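Local atomic coordinates of possible glutathione S-transferase (Rhodopseudomonas palustris, PDB entry 3M8N), a protein that probably acts as a glutathione transferase, joining the thiol of glutathione to electrophilic substrates. Residues K5-Q10 / L57-P62. Sequence-based numbering, arbitrary orientation.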
ATOM      1  N   LYS A   5       0.036  -9.972 -20.053  1.00 31.13           N
ATOM      2  CA  LYS A   5       1.472 -10.033 -20.076  1.00 30.65           C
ATOM      3  C   LYS A   5       1.988  -9.504 -18.757  1.00 29.60           C
ATOM      4  O   LYS A   5       1.657  -8.388 -18.398  1.00 31.40           O
ATOM      5  CB  LYS A   5       2.010  -9.183 -21.218  1.00 31.19           C
ATOM      6  CG  LYS A   5       3.388  -9.607 -21.648  1.00 34.41           C
ATOM      7  CD  LYS A   5       4.031  -8.662 -22.635  1.00 38.45           C
ATOM      8  CE  LYS A   5       3.265  -8.543 -23.876  1.00 39.02           C
ATOM      9  NZ  LYS A   5       4.156  -8.030 -24.964  1.00 44.16           N
ATOM     10  N   LEU A   6       2.774 -10.295 -18.034  1.00 28.50           N
ATOM     11  CA  LEU A   6       3.472  -9.865 -16.863  1.00 26.92           C
ATOM     12  C   LEU A   6       4.990  -9.749 -17.019  1.00 27.61           C
ATOM     13  O   LEU A   6       5.692 -10.712 -17.299  1.00 28.11           O
ATOM     14  CB  LEU A   6       3.147 -10.786 -15.692  1.00 26.27           C
ATOM     15  CG  LEU A   6       3.630 -10.498 -14.263  1.00 23.58           C
ATOM     16  CD1 LEU A   6       2.868  -9.291 -13.632  1.00 22.83           C
ATOM     17  CD2 LEU A   6       3.515 -11.750 -13.378  1.00 23.16           C
ATOM     18  N   TYR A   7       5.500  -8.558 -16.747  1.00 27.70           N
ATOM     19  CA  TYR A   7       6.921  -8.348 -16.632  1.00 27.92           C
ATOM     20  C   TYR A   7       7.264  -8.604 -15.192  1.00 27.38           C
ATOM     21  O   TYR A   7       6.687  -8.003 -14.285  1.00 27.48           O
ATOM     22  CB  TYR A   7       7.295  -6.930 -17.032  1.00 28.35           C
ATOM     23  CG  TYR A   7       6.993  -6.587 -18.489  1.00 30.09           C
ATOM     24  CD1 TYR A   7       7.993  -6.596 -19.451  1.00 30.06           C
ATOM     25  CD2 TYR A   7       5.691  -6.220 -18.888  1.00 31.03           C
ATOM     26  CE1 TYR A   7       7.709  -6.268 -20.764  1.00 31.90           C
ATOM     27  CE2 TYR A   7       5.397  -5.888 -20.171  1.00 32.03           C
ATOM     28  CZ  TYR A   7       6.403  -5.925 -21.114  1.00 34.27           C
ATOM     29  OH  TYR A   7       6.080  -5.594 -22.405  1.00 37.44           O
ATOM     30  N   SER A   8       8.184  -9.537 -14.995  1.00 27.14           N
ATOM     31  CA  SER A   8       8.370 -10.193 -13.709  1.00 27.51           C
ATOM     32  C   SER A   8       9.816 -10.490 -13.424  1.00 27.07           C
ATOM     33  O   SER A   8      10.545 -10.851 -14.277  1.00 27.05           O
ATOM     34  CB  SER A   8       7.524 -11.498 -13.658  1.00 27.10           C
ATOM     35  OG  SER A   8       7.757 -12.280 -12.531  1.00 27.29           O
HETATM   36  N   MSE A   9      10.225 -10.328 -12.195  1.00 28.55           N
HETATM   37  CA  MSE A   9      11.468 -10.872 -11.775  1.00 28.92           C
HETATM   38  C   MSE A   9      11.247 -12.105 -10.925  1.00 28.18           C
HETATM   39  O   MSE A   9      10.498 -12.107  -9.981  1.00 27.77           O
HETATM   40  CB  MSE A   9      12.205  -9.817 -10.991  1.00 30.10           C
HETATM   41  CG  MSE A   9      13.642 -10.153 -10.757  1.00 35.43           C
HETATM   42 SE   MSE A   9      14.515  -8.727  -9.747  1.00 49.97          SE
HETATM   43  CE  MSE A   9      15.494  -9.846  -8.520  1.00 43.56           C
ATOM     44  N   GLN A  10      11.952 -13.161 -11.259  1.00 29.66           N
ATOM     45  CA  GLN A  10      11.744 -14.498 -10.666  1.00 30.86           C
ATOM     46  C   GLN A  10      11.963 -14.499  -9.151  1.00 30.57           C
ATOM     47  O   GLN A  10      11.140 -14.980  -8.409  1.00 30.38           O
ATOM     48  CB  GLN A  10      12.596 -15.541 -11.434  1.00 30.70           C
ATOM     49  CG  GLN A  10      12.380 -17.002 -11.090  1.00 33.64           C
ATOM     50  CD  GLN A  10      10.970 -17.509 -11.426  1.00 33.61           C
ATOM     51  OE1 GLN A  10      10.366 -17.132 -12.412  1.00 38.43           O
ATOM     52  NE2 GLN A  10      10.440 -18.317 -10.563  1.00 34.18           N
ATOM     53  N   LEU A  57       4.983  -5.466 -13.727  1.00 24.82           N
ATOM     54  CA  LEU A  57       4.120  -4.618 -14.503  1.00 25.12           C
ATOM     55  C   LEU A  57       3.168  -5.503 -15.235  1.00 25.19           C
ATOM     56  O   LEU A  57       3.572  -6.483 -15.843  1.00 25.27           O
ATOM     57  CB  LEU A  57       4.943  -3.843 -15.506  1.00 24.21           C
ATOM     58  CG  LEU A  57       4.472  -2.491 -16.031  1.00 25.12           C
ATOM     59  CD1 LEU A  57       4.316  -1.489 -14.924  1.00 24.04           C
ATOM     60  CD2 LEU A  57       5.529  -2.017 -16.980  1.00 24.31           C
ATOM     61  N   LEU A  58       1.887  -5.162 -15.155  1.00 25.87           N
ATOM     62  CA  LEU A  58       0.863  -5.894 -15.854  1.00 27.31           C
ATOM     63  C   LEU A  58       0.319  -5.097 -17.011  1.00 28.83           C
ATOM     64  O   LEU A  58      -0.338  -4.124 -16.805  1.00 27.64           O
ATOM     65  CB  LEU A  58      -0.301  -6.198 -14.914  1.00 26.51           C
ATOM     66  CG  LEU A  58      -1.407  -7.110 -15.389  1.00 25.28           C
ATOM     67  CD1 LEU A  58      -0.821  -8.432 -15.474  1.00 25.56           C
ATOM     68  CD2 LEU A  58      -2.598  -7.088 -14.431  1.00 26.00           C
ATOM     69  N   GLU A  59       0.578  -5.543 -18.237  1.00 32.84           N
ATOM     70  CA  GLU A  59      -0.120  -4.999 -19.424  1.00 37.21           C
ATOM     71  C   GLU A  59      -1.532  -5.457 -19.495  1.00 38.61           C
ATOM     72  O   GLU A  59      -1.799  -6.656 -19.688  1.00 38.89           O
ATOM     73  CB  GLU A  59       0.451  -5.564 -20.713  1.00 38.23           C
ATOM     74  CG  GLU A  59       1.569  -4.822 -21.335  1.00 43.73           C
ATOM     75  CD  GLU A  59       1.621  -4.964 -22.856  1.00 48.81           C
ATOM     76  OE1 GLU A  59       0.617  -4.580 -23.519  1.00 51.06           O
ATOM     77  OE2 GLU A  59       2.692  -5.417 -23.362  1.00 49.17           O
ATOM     78  N   THR A  60      -2.439  -4.518 -19.356  1.00 41.29           N
ATOM     79  CA  THR A  60      -3.823  -4.738 -19.728  1.00 44.64           C
ATOM     80  C   THR A  60      -4.130  -4.682 -21.256  1.00 45.74           C
ATOM     81  O   THR A  60      -4.012  -5.663 -22.036  1.00 46.61           O
ATOM     82  CB  THR A  60      -4.594  -3.630 -19.178  1.00 44.30           C
ATOM     83  OG1 THR A  60      -4.388  -3.588 -17.760  1.00 48.19           O
ATOM     84  CG2 THR A  60      -6.060  -3.844 -19.562  1.00 45.59           C
ATOM     85  N   ALA A  61      -4.564  -3.487 -21.636  1.00 47.11           N
ATOM     86  CA  ALA A  61      -4.700  -3.041 -23.019  1.00 47.87           C
ATOM     87  C   ALA A  61      -3.321  -3.054 -23.693  1.00 47.51           C
ATOM     88  O   ALA A  61      -2.322  -3.143 -23.006  1.00 47.26           O
ATOM     89  CB  ALA A  61      -5.299  -1.610 -22.999  1.00 48.36           C
ATOM     90  N   PRO A  62      -3.246  -2.964 -25.041  1.00 47.64           N
ATOM     91  CA  PRO A  62      -1.877  -2.805 -25.604  1.00 46.71           C
ATOM     92  C   PRO A  62      -1.338  -1.420 -25.271  1.00 45.21           C
ATOM     93  O   PRO A  62      -2.061  -0.441 -25.396  1.00 44.93           O
ATOM     94  CB  PRO A  62      -2.091  -2.981 -27.105  1.00 47.04           C
ATOM     95  CG  PRO A  62      -3.396  -3.737 -27.190  1.00 47.74           C
ATOM     96  CD  PRO A  62      -4.238  -3.169 -26.104  1.00 47.54           C
TER
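Lys-5 and Glu-59 run side by side and point the same way from neighbouring antiparallel strands, 4-8 and 57-59, in the mixed sheet of the thioredoxin-like N-terminal domain of a glutathione S-transferase fold. From the backbone outward, Lys-5 CB lies 4.0 Å from Glu-59 CB. CG stands anti to the backbone N, and CD already touches Glu-59 OE2; the bend at chi3 (-61°) then sets Lys-5 CE at 3.2 Å from that oxygen, nearer than NZ. At the tip, Lys-5 NZ makes a rather long salt bridge, 3.4 Å from Glu-59 OE2. An alanine in place of Lys-5 would probably leave the Glu-59 carboxylate without this charged mate and without the methylene chain alongside it. Arg-30 NH1 lies close to Lys-5 NZ, two like charges whose repulsion Glu-59 probably eases.

Tyr-7 shares this face. Its ring is turned only 18° from the carboxylate plane, CE2 approaches Glu-59 CG, and OH is hydrogen-bonded to Lys-49. Leu-57 packs its CB on Tyr-7 CB, and Tyr-65 of strand 65-67 touches Tyr-7, Leu-57 and Glu-59. On the other face, Leu-6 CD1 meets Leu-58 CD1 at 4.2 Å; helix 13-24 packs on the former leucine and helix 69-77 on the latter.

Between these two faces, Tyr-7 and Leu-57 form an antiparallel hydrogen-bonded pair, each N-H donating to the other's carbonyl oxygen, and Glu-59 N donates to Lys-5 O at 3.0 Å. Leu-57 O accepts the Tyr-7 N-H, receives a CA-H contact from Leu-6, and lies in the plane of the Tyr-7 ring at its edge, 3.7 Å from CD2.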